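Local structure of putative glucoamylase (Bacteroides uniformis, 4GL3) at residues A[236-241]-A[271-276]; A[230-235]-A[279-284]; A[191-196]-A[224-229]. The protein is a putative glucoamylase, a hydrolase that probably releases glucose from carbohydrate chains. All blocks are in the same frame, centred on the assembly; numbering follows the deposited sequence.

Interaction 1: A[236-241]-A[271-276]; sequences KLPLGN and YEEQMK
The carboxamide of Gln274 lies with its two polar atoms toward the backbone of Leu239, while Pro238 CD lies against its OE1, Leu237 CD1 against the amide nearest NE2, and the Tyr271 ring meets Leu239 CD1 obliquely. Leu239 N donates to Gln274 OE1 over 2.8 Å, from a position tilted 32° out of the amide carbonyl plane. Gln274 NE2 returns a bond to Leu239 O at 2.9 Å, sitting above the plane of that carbonyl. One side chain thus serves both polar groups of one strand residue, and the paired bonds fix the rotation of the amide. The chain gets there by a bend at chi2 (65°), which brings CD round toward the strand. Pro238 CD presses on Gln274 OE1 at 3.2 Å, and Leu237 CD1 comes to within 3.6 Å of Gln274 NE2. An alanine in place of Gln274 would probably leave the N-H and C=O of Leu239 without these mates and open a gap beside Pro238. Leu239 CD1 reaches Tyr271 CE1 at 3.7 Å; the hydroxyl of this tyrosine is bonded to Asp266. On the more exposed flank, Lys236 NZ and Glu273 OE2 form a long salt bridge of 3.6 Å, the two chains crossing at about a right angle, and a water donates to Glu273 OE2. The short strand and helix segments approach to 7.5 Å between axes, at 121°. Strand 235-239 pairs antiparallel with 227-232, and Leu237 carries the packing onward to Ala277, His278 and Ile281 of helix 271-288.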
loop_
_atom_site.group_PDB
_atom_site.type_symbol
_atom_site.label_atom_id
_atom_site.label_comp_id
_atom_site.label_asym_id
_atom_site.label_seq_id
_atom_site.Cartn_x
_atom_site.Cartn_y
_atom_site.Cartn_z
ATOM N N LYS A 236 -12.058 20.302 6.362
ATOM C CA LYS A 236 -11.146 20.876 5.408
ATOM C C LYS A 236 -10.237 19.744 4.912
ATOM O O LYS A 236 -9.605 19.057 5.728
ATOM C CB LYS A 236 -10.335 21.982 6.097
ATOM C CG LYS A 236 -9.753 23.043 5.164
ATOM C CD LYS A 236 -8.394 23.585 5.634
ATOM C CE LYS A 236 -7.251 22.660 5.216
ATOM N NZ LYS A 236 -5.905 23.082 5.706
ATOM N N LEU A 237 -10.179 19.533 3.590
ATOM C CA LEU A 237 -9.312 18.521 2.980
ATOM C C LEU A 237 -8.116 19.198 2.283
ATOM O O LEU A 237 -8.306 19.833 1.233
ATOM C CB LEU A 237 -10.117 17.693 1.946
ATOM C CG LEU A 237 -9.413 16.561 1.190
ATOM C CD1 LEU A 237 -8.904 15.464 2.131
ATOM C CD2 LEU A 237 -10.353 15.991 0.122
ATOM N N PRO A 238 -6.885 19.081 2.848
ATOM C CA PRO A 238 -5.740 19.835 2.266
ATOM C C PRO A 238 -5.456 19.535 0.800
ATOM O O PRO A 238 -5.259 20.462 0.009
ATOM C CB PRO A 238 -4.552 19.429 3.150
ATOM C CG PRO A 238 -5.185 19.070 4.482
ATOM C CD PRO A 238 -6.535 18.465 4.147
ATOM N N LEU A 239 -5.472 18.257 0.455
ATOM C CA LEU A 239 -5.061 17.773 -0.855
ATOM C C LEU A 239 -6.060 16.758 -1.470
ATOM O O LEU A 239 -6.852 16.101 -0.771
ATOM C CB LEU A 239 -3.680 17.102 -0.759
ATOM C CG LEU A 239 -2.470 17.868 -0.147
ATOM C CD1 LEU A 239 -1.270 16.913 0.007
ATOM C CD2 LEU A 239 -2.133 19.106 -0.978
ATOM N N GLY A 240 -5.979 16.598 -2.787
ATOM C CA GLY A 240 -6.626 15.470 -3.445
ATOM C C GLY A 240 -7.803 15.870 -4.340
ATOM O O GLY A 240 -8.250 17.031 -4.370
ATOM N N ASN A 241 -8.300 14.861 -5.049
ATOM C CA ASN A 241 -9.369 14.993 -6.033
ATOM C C ASN A 241 -10.572 15.733 -5.480
ATOM O O ASN A 241 -11.104 15.393 -4.404
ATOM C CB ASN A 241 -9.779 13.571 -6.471
ATOM C CG ASN A 241 -10.614 13.569 -7.719
ATOM O OD1 ASN A 241 -11.786 13.968 -7.720
ATOM N ND2 ASN A 241 -10.010 13.096 -8.808
ATOM N N TYR A 271 0.455 16.236 6.807
ATOM C CA TYR A 271 -0.012 14.955 6.284
ATOM C C TYR A 271 -0.863 14.194 7.272
ATOM O O TYR A 271 -1.721 13.413 6.866
ATOM C CB TYR A 271 1.126 14.116 5.720
ATOM C CG TYR A 271 1.584 14.742 4.420
ATOM C CD1 TYR A 271 0.881 14.531 3.244
ATOM C CD2 TYR A 271 2.652 15.641 4.386
ATOM C CE1 TYR A 271 1.240 15.170 2.058
ATOM C CE2 TYR A 271 3.028 16.266 3.199
ATOM C CZ TYR A 271 2.308 16.035 2.041
ATOM O OH TYR A 271 2.663 16.683 0.869
ATOM N N GLU A 272 -0.677 14.446 8.559
ATOM C CA GLU A 272 -1.548 13.845 9.550
ATOM C C GLU A 272 -2.990 14.371 9.386
ATOM O O GLU A 272 -3.957 13.601 9.468
ATOM C CB GLU A 272 -1.049 14.142 10.964
ATOM C CG GLU A 272 -1.808 13.378 12.040
ATOM C CD GLU A 272 -1.162 13.518 13.429
ATOM O OE1 GLU A 272 -0.120 14.214 13.582
ATOM O OE2 GLU A 272 -1.706 12.924 14.361
ATOM N N GLU A 273 -3.119 15.675 9.198
ATOM C CA GLU A 273 -4.404 16.294 8.900
ATOM C C GLU A 273 -4.994 15.700 7.608
ATOM O O GLU A 273 -6.176 15.388 7.556
ATOM C CB GLU A 273 -4.249 17.807 8.748
ATOM C CG GLU A 273 -5.574 18.549 8.691
ATOM C CD GLU A 273 -5.465 20.036 8.287
ATOM O OE1 GLU A 273 -4.357 20.552 7.964
ATOM O OE2 GLU A 273 -6.528 20.706 8.278
ATOM N N GLN A 274 -4.172 15.526 6.573
ATOM C CA GLN A 274 -4.653 14.996 5.302
ATOM C C GLN A 274 -5.306 13.619 5.509
ATOM O O GLN A 274 -6.413 13.357 4.980
ATOM C CB GLN A 274 -3.508 14.869 4.268
ATOM C CG GLN A 274 -3.912 14.191 2.937
ATOM C CD GLN A 274 -4.935 14.987 2.122
ATOM O OE1 GLN A 274 -5.125 16.192 2.349
ATOM N NE2 GLN A 274 -5.581 14.322 1.144
HETATM N N MSE A 275 -4.613 12.736 6.244
HETATM C CA MSE A 275 -5.050 11.328 6.338
HETATM C C MSE A 275 -6.345 11.261 7.169
HETATM O O MSE A 275 -7.289 10.544 6.807
HETATM C CB MSE A 275 -3.993 10.418 6.954
HETATM C CG MSE A 275 -2.676 10.361 6.253
HETATM SE SE MSE A 275 -2.821 10.261 4.350
HETATM C CE MSE A 275 -1.372 11.486 3.873
ATOM N N LYS A 276 -6.399 12.038 8.246
ATOM C CA LYS A 276 -7.598 12.133 9.068
ATOM C C LYS A 276 -8.766 12.735 8.316
ATOM O O LYS A 276 -9.861 12.202 8.370
ATOM C CB LYS A 276 -7.345 12.934 10.352
ATOM C CG LYS A 276 -6.372 12.215 11.271
ATOM C CD LYS A 276 -6.297 12.799 12.686
ATOM C CE LYS A 276 -5.486 11.851 13.581
ATOM N NZ LYS A 276 -4.694 12.601 14.589
HETATM O O HOH W 1 -8.995 19.255 8.178
#

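Interaction 2: A[230-235]-A[279-284]; sequences REYYGI and TLINRA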
loop_
_atom_site.group_PDB
_atom_site.type_symbol
_atom_site.label_atom_id
_atom_site.label_comp_id
_atom_site.label_asym_id
_atom_site.label_seq_id
_atom_site.Cartn_x
_atom_site.Cartn_y
_atom_site.Cartn_z
ATOM N N ARG A 230 -10.678 22.551 0.076
ATOM C CA ARG A 230 -12.133 22.824 0.185
ATOM C C ARG A 230 -12.706 22.082 1.406
ATOM O O ARG A 230 -12.054 21.226 2.006
ATOM C CB ARG A 230 -12.873 22.405 -1.089
ATOM C CG ARG A 230 -12.344 23.029 -2.399
ATOM C CD ARG A 230 -12.996 22.370 -3.628
ATOM N NE ARG A 230 -12.393 22.773 -4.886
ATOM C CZ ARG A 230 -11.257 22.284 -5.354
ATOM N NH1 ARG A 230 -10.597 21.388 -4.631
ATOM N NH2 ARG A 230 -10.759 22.702 -6.523
ATOM N N GLU A 231 -13.938 22.396 1.744
ATOM C CA GLU A 231 -14.601 21.800 2.890
ATOM C C GLU A 231 -15.653 20.774 2.418
ATOM O O GLU A 231 -16.420 21.029 1.497
ATOM C CB GLU A 231 -15.263 22.928 3.676
ATOM C CG GLU A 231 -15.597 22.598 5.103
ATOM C CD GLU A 231 -16.078 23.834 5.840
ATOM O OE1 GLU A 231 -15.220 24.697 6.103
ATOM O OE2 GLU A 231 -17.298 23.952 6.120
ATOM N N TYR A 232 -15.667 19.605 3.043
ATOM C CA TYR A 232 -16.652 18.579 2.758
ATOM C C TYR A 232 -17.250 18.122 4.099
ATOM O O TYR A 232 -16.502 17.710 4.996
ATOM C CB TYR A 232 -15.985 17.414 2.043
ATOM C CG TYR A 232 -15.208 17.768 0.780
ATOM C CD1 TYR A 232 -13.871 18.210 0.853
ATOM C CD2 TYR A 232 -15.781 17.653 -0.481
ATOM C CE1 TYR A 232 -13.138 18.510 -0.275
ATOM C CE2 TYR A 232 -15.045 17.978 -1.634
ATOM C CZ TYR A 232 -13.727 18.404 -1.530
ATOM O OH TYR A 232 -12.966 18.735 -2.663
ATOM N N TYR A 233 -18.566 18.240 4.251
ATOM C CA TYR A 233 -19.231 17.909 5.537
ATOM C C TYR A 233 -18.508 18.615 6.702
ATOM O O TYR A 233 -18.253 18.026 7.752
ATOM C CB TYR A 233 -19.268 16.386 5.768
ATOM C CG TYR A 233 -19.751 15.595 4.577
ATOM C CD1 TYR A 233 -21.124 15.480 4.272
ATOM C CD2 TYR A 233 -18.854 15.017 3.728
ATOM C CE1 TYR A 233 -21.551 14.770 3.150
ATOM C CE2 TYR A 233 -19.267 14.306 2.615
ATOM C CZ TYR A 233 -20.611 14.201 2.332
ATOM O OH TYR A 233 -20.951 13.505 1.218
ATOM N N GLY A 234 -18.140 19.877 6.501
ATOM C CA GLY A 234 -17.509 20.658 7.563
ATOM C C GLY A 234 -16.038 20.335 7.789
ATOM O O GLY A 234 -15.440 20.887 8.680
ATOM N N ILE A 235 -15.441 19.468 6.983
ATOM C CA ILE A 235 -14.017 19.095 7.159
ATOM C C ILE A 235 -13.133 19.608 6.007
ATOM O O ILE A 235 -13.391 19.336 4.834
ATOM C CB ILE A 235 -13.872 17.561 7.301
ATOM C CG1 ILE A 235 -14.772 17.035 8.461
ATOM C CG2 ILE A 235 -12.419 17.164 7.535
ATOM C CD1 ILE A 235 -15.226 15.587 8.327
ATOM N N THR A 279 -10.081 10.287 5.592
ATOM C CA THR A 279 -10.823 9.205 6.257
ATOM C C THR A 279 -12.197 9.643 6.751
ATOM O O THR A 279 -13.193 8.942 6.559
ATOM C CB THR A 279 -9.974 8.622 7.399
ATOM O OG1 THR A 279 -8.734 8.139 6.861
ATOM C CG2 THR A 279 -10.725 7.518 8.195
ATOM N N LEU A 280 -12.273 10.810 7.369
ATOM C CA LEU A 280 -13.547 11.234 8.013
ATOM C C LEU A 280 -14.540 11.714 6.971
ATOM O O LEU A 280 -15.723 11.507 7.094
ATOM C CB LEU A 280 -13.297 12.308 9.078
ATOM C CG LEU A 280 -12.583 11.787 10.337
ATOM C CD1 LEU A 280 -12.553 12.835 11.440
ATOM C CD2 LEU A 280 -13.275 10.528 10.847
ATOM N N ILE A 281 -14.043 12.333 5.911
ATOM C CA ILE A 281 -14.887 12.701 4.774
ATOM C C ILE A 281 -15.490 11.463 4.060
ATOM O O ILE A 281 -16.676 11.449 3.743
ATOM C CB ILE A 281 -14.104 13.603 3.805
ATOM C CG1 ILE A 281 -13.895 14.990 4.452
ATOM C CG2 ILE A 281 -14.811 13.699 2.450
ATOM C CD1 ILE A 281 -12.764 15.798 3.779
ATOM N N ASN A 282 -14.673 10.440 3.816
ATOM C CA ASN A 282 -15.130 9.177 3.202
ATOM C C ASN A 282 -16.235 8.542 4.065
ATOM O O ASN A 282 -17.332 8.181 3.590
ATOM C CB ASN A 282 -13.889 8.276 3.018
ATOM C CG ASN A 282 -14.125 7.103 2.100
ATOM O OD1 ASN A 282 -14.714 6.096 2.520
ATOM N ND2 ASN A 282 -13.620 7.193 0.843
ATOM N N ARG A 283 -15.984 8.504 5.372
ATOM C CA ARG A 283 -16.993 8.060 6.315
ATOM C C ARG A 283 -18.242 8.928 6.306
ATOM O O ARG A 283 -19.354 8.401 6.316
ATOM C CB ARG A 283 -16.416 7.982 7.734
ATOM C CG ARG A 283 -17.437 7.610 8.784
ATOM C CD ARG A 283 -16.810 7.572 10.174
ATOM N NE ARG A 283 -17.769 7.291 11.241
ATOM C CZ ARG A 283 -18.463 8.227 11.885
ATOM N NH1 ARG A 283 -18.323 9.501 11.565
ATOM N NH2 ARG A 283 -19.290 7.899 12.856
ATOM N N ALA A 284 -18.080 10.255 6.328
ATOM C CA ALA A 284 -19.240 11.161 6.335
ATOM C C ALA A 284 -20.074 10.967 5.068
ATOM O O ALA A 284 -21.312 11.000 5.130
ATOM C CB ALA A 284 -18.842 12.647 6.504
#
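Apolar packing joins a tight beta hairpin to a helix here: Tyr232, Tyr233 and Ile235 rest on Leu280, Ile281 and Ala284, with no hydrogen bond between the two segments. The hairpin connects strands 227-232 and 235-239 through a type I' turn, closed by paired bonds between Tyr232 and Ile235, of which Tyr232 N to Ile235 O measures 2.9 Å. Ile281 projects from helix 271-288 between the first and last residues of the turn. Its CG2 meets Tyr232 CB at 3.9 Å and its CG1 meets Ile235 CB at 3.8 Å, the two isoleucine chains sliding past each other in opposite directions. CG1 of Ile281 lies anti to the carbonyl carbon (chi1 -71°), and CD1 beyond it comes near the Tyr232 ring and Ile235 O. Ile235 CD1 touches Leu280 CB at 3.9 Å, the two side chains at about a right angle. The phenol of Tyr232 heads away from the helix, its OH bonded to Asn228 and Asn242, while Leu237 fills in beside Tyr232 and Ile281. At the outer end of the hairpin, Tyr233 lays a ring face over the helix backbone: Ala284 CB is 3.6 Å from Tyr233 CG, and Ala284 C stands 4.2 Å above the centre of that ring.

Interaction 3: A[191-196]-A[224-229]; sequences KGHNEC and NTFLNG
Thr225 OG1 is gripped twice: it donates to Gly192 O over a short 2.6 Å and accepts a bond from a water at 2.8 Å. The same water donates to Lys191 O, so a solvent molecule bridges the two segments beside the direct bond. OG1 stands between the backbone N and the carbonyl carbon of its own residue (chi1 55°), a placement that brings it over Gly192 O, 35° above the plane of that carbonyl. A second bond follows at once: His193 N donates a hydrogen bond to Thr225 O at 2.9 Å, nearly straight at 165°, from above the plane of that carbonyl. The peptide between Gly192 and His193 is cis. Its carbonyl and N-H are both used by one residue, Thr225, the first by its side chain and the second by its backbone. That same peptide meets the edge of the Phe226 ring, with Gly192 C 3.7 Å from Phe226 CD1 and His193 N near the ring plane. A CB on Gly192, with the backbone as it is, would probably clash with Phe226 CD1. His193 adds its CB at 3.9 Å from Phe226 CD1; its ring still has Phe226 CE1 at its edge, and the side chain touches Leu239 and Tyr256. Just after it, Asn194 OD1 accepts from Cys196 N in an Asx turn, shaping the chain before helix 197-205. The contact joins this loop to the run-in of strand 227-232. Phe226 meets Trp220 at the end of helix 213-220 and Tyr268 edge-to-face, while its side chain also touches Leu239 of strand 235-239.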
loop_
_atom_site.group_PDB
_atom_site.type_symbol
_atom_site.label_atom_id
_atom_site.label_comp_id
_atom_site.label_asym_id
_atom_site.label_seq_id
_atom_site.Cartn_x
_atom_site.Cartn_y
_atom_site.Cartn_z
ATOM N N LYS A 191 1.366 12.444 -10.921
ATOM C CA LYS A 191 0.932 13.762 -10.463
ATOM C C LYS A 191 0.152 13.568 -9.164
ATOM O O LYS A 191 -0.566 12.591 -9.022
ATOM C CB LYS A 191 -0.013 14.404 -11.478
ATOM C CG LYS A 191 0.566 14.627 -12.845
ATOM C CD LYS A 191 1.745 15.604 -12.922
ATOM C CE LYS A 191 1.357 17.048 -12.907
ATOM N NZ LYS A 191 2.545 17.980 -12.949
ATOM N N GLY A 192 0.357 14.456 -8.208
ATOM C CA GLY A 192 -0.293 14.343 -6.880
ATOM C C GLY A 192 -1.714 14.876 -6.856
ATOM O O GLY A 192 -2.118 15.529 -7.792
ATOM N N HIS A 193 -2.492 14.649 -5.791
ATOM C CA HIS A 193 -2.115 13.847 -4.617
ATOM C C HIS A 193 -2.925 12.554 -4.664
ATOM O O HIS A 193 -4.138 12.561 -4.447
ATOM C CB HIS A 193 -2.386 14.558 -3.282
ATOM C CG HIS A 193 -1.961 13.743 -2.097
ATOM N ND1 HIS A 193 -0.669 13.752 -1.615
ATOM C CD2 HIS A 193 -2.636 12.834 -1.353
ATOM C CE1 HIS A 193 -0.568 12.886 -0.623
ATOM N NE2 HIS A 193 -1.753 12.333 -0.426
ATOM N N ASN A 194 -2.242 11.473 -5.000
ATOM C CA ASN A 194 -2.836 10.139 -5.082
ATOM C C ASN A 194 -2.042 9.158 -4.227
ATOM O O ASN A 194 -1.462 9.566 -3.226
ATOM C CB ASN A 194 -2.987 9.702 -6.548
ATOM C CG ASN A 194 -1.671 9.572 -7.279
ATOM O OD1 ASN A 194 -0.603 9.617 -6.692
ATOM N ND2 ASN A 194 -1.754 9.453 -8.593
ATOM N N GLU A 195 -2.015 7.876 -4.596
ATOM C CA GLU A 195 -1.317 6.863 -3.814
ATOM C C GLU A 195 0.182 6.843 -4.013
ATOM O O GLU A 195 0.848 6.088 -3.310
ATOM C CB GLU A 195 -1.869 5.446 -4.132
ATOM C CG GLU A 195 -1.422 4.870 -5.500
ATOM C CD GLU A 195 -2.352 5.192 -6.666
ATOM O OE1 GLU A 195 -2.876 6.318 -6.737
ATOM O OE2 GLU A 195 -2.512 4.314 -7.547
ATOM N N CYS A 196 0.732 7.638 -4.947
ATOM C CA CYS A 196 2.135 7.458 -5.354
ATOM C C CYS A 196 3.173 8.364 -4.682
ATOM O O CYS A 196 4.261 8.515 -5.199
ATOM C CB CYS A 196 2.196 7.724 -6.852
ATOM S SG CYS A 196 1.089 6.726 -7.835
ATOM N N ASN A 224 -4.518 19.602 -10.945
ATOM C CA ASN A 224 -5.905 19.784 -10.533
ATOM C C ASN A 224 -6.280 18.969 -9.285
ATOM O O ASN A 224 -7.156 19.388 -8.496
ATOM C CB ASN A 224 -6.868 19.385 -11.658
ATOM C CG ASN A 224 -6.665 20.182 -12.940
ATOM O OD1 ASN A 224 -6.285 21.367 -12.940
ATOM N ND2 ASN A 224 -6.928 19.529 -14.046
ATOM N N THR A 225 -5.612 17.826 -9.124
ATOM C CA THR A 225 -5.833 16.868 -8.050
ATOM C C THR A 225 -4.873 17.060 -6.840
ATOM O O THR A 225 -4.906 16.260 -5.909
ATOM C CB THR A 225 -5.646 15.421 -8.588
ATOM O OG1 THR A 225 -4.340 15.313 -9.199
ATOM C CG2 THR A 225 -6.766 15.053 -9.628
ATOM N N PHE A 226 -4.022 18.096 -6.865
ATOM C CA PHE A 226 -3.084 18.362 -5.773
ATOM C C PHE A 226 -3.677 19.309 -4.718
ATOM O O PHE A 226 -4.350 18.830 -3.810
ATOM C CB PHE A 226 -1.694 18.774 -6.274
ATOM C CG PHE A 226 -0.643 18.734 -5.196
ATOM C CD1 PHE A 226 -0.277 17.520 -4.634
ATOM C CD2 PHE A 226 -0.086 19.897 -4.708
ATOM C CE1 PHE A 226 0.637 17.466 -3.618
ATOM C CE2 PHE A 226 0.831 19.857 -3.670
ATOM C CZ PHE A 226 1.195 18.633 -3.127
ATOM N N LEU A 227 -3.466 20.609 -4.799
ATOM C CA LEU A 227 -3.973 21.488 -3.741
ATOM C C LEU A 227 -5.495 21.464 -3.804
ATOM O O LEU A 227 -6.072 21.553 -4.882
ATOM C CB LEU A 227 -3.455 22.929 -3.845
ATOM C CG LEU A 227 -1.945 23.173 -3.600
ATOM C CD1 LEU A 227 -1.646 24.682 -3.652
ATOM C CD2 LEU A 227 -1.494 22.592 -2.260
ATOM N N ASN A 228 -6.138 21.268 -2.643
ATOM C CA ASN A 228 -7.581 21.237 -2.566
ATOM C C ASN A 228 -8.024 22.325 -1.587
ATOM O O ASN A 228 -8.384 23.435 -1.979
ATOM C CB ASN A 228 -8.042 19.817 -2.175
ATOM C CG ASN A 228 -9.557 19.644 -2.227
ATOM O OD1 ASN A 228 -10.285 20.580 -1.933
ATOM N ND2 ASN A 228 -10.031 18.452 -2.639
ATOM N N GLY A 229 -7.953 22.035 -0.296
ATOM C CA GLY A 229 -8.340 23.042 0.705
ATOM C C GLY A 229 -9.836 23.293 0.791
ATOM O O GLY A 229 -10.244 24.179 1.522
HETATM O O HOH W 2 -3.246 12.711 -9.048
#

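Read from the N terminus, interaction 3 comes first: 191-196 meets 224-229, closing a loop that holds helices 197-205 and 213-220, and it sits at the entry to the first strand of a two-stranded antiparallel hairpin. The chain runs straight on into 230-235, turns, and returns as 236-241 to complete that hairpin. Interaction 1 then closes a loop of 29 residues without helix or strand by bringing 271-276 back to the second strand. Interaction 2 closes last, at 279-284 on the same helix, and encloses interaction 1, whereas interaction 3 precedes both in series. Helix 271-288 thus packs across the hairpin, with the loop before helix 197-205 tied on at its open end.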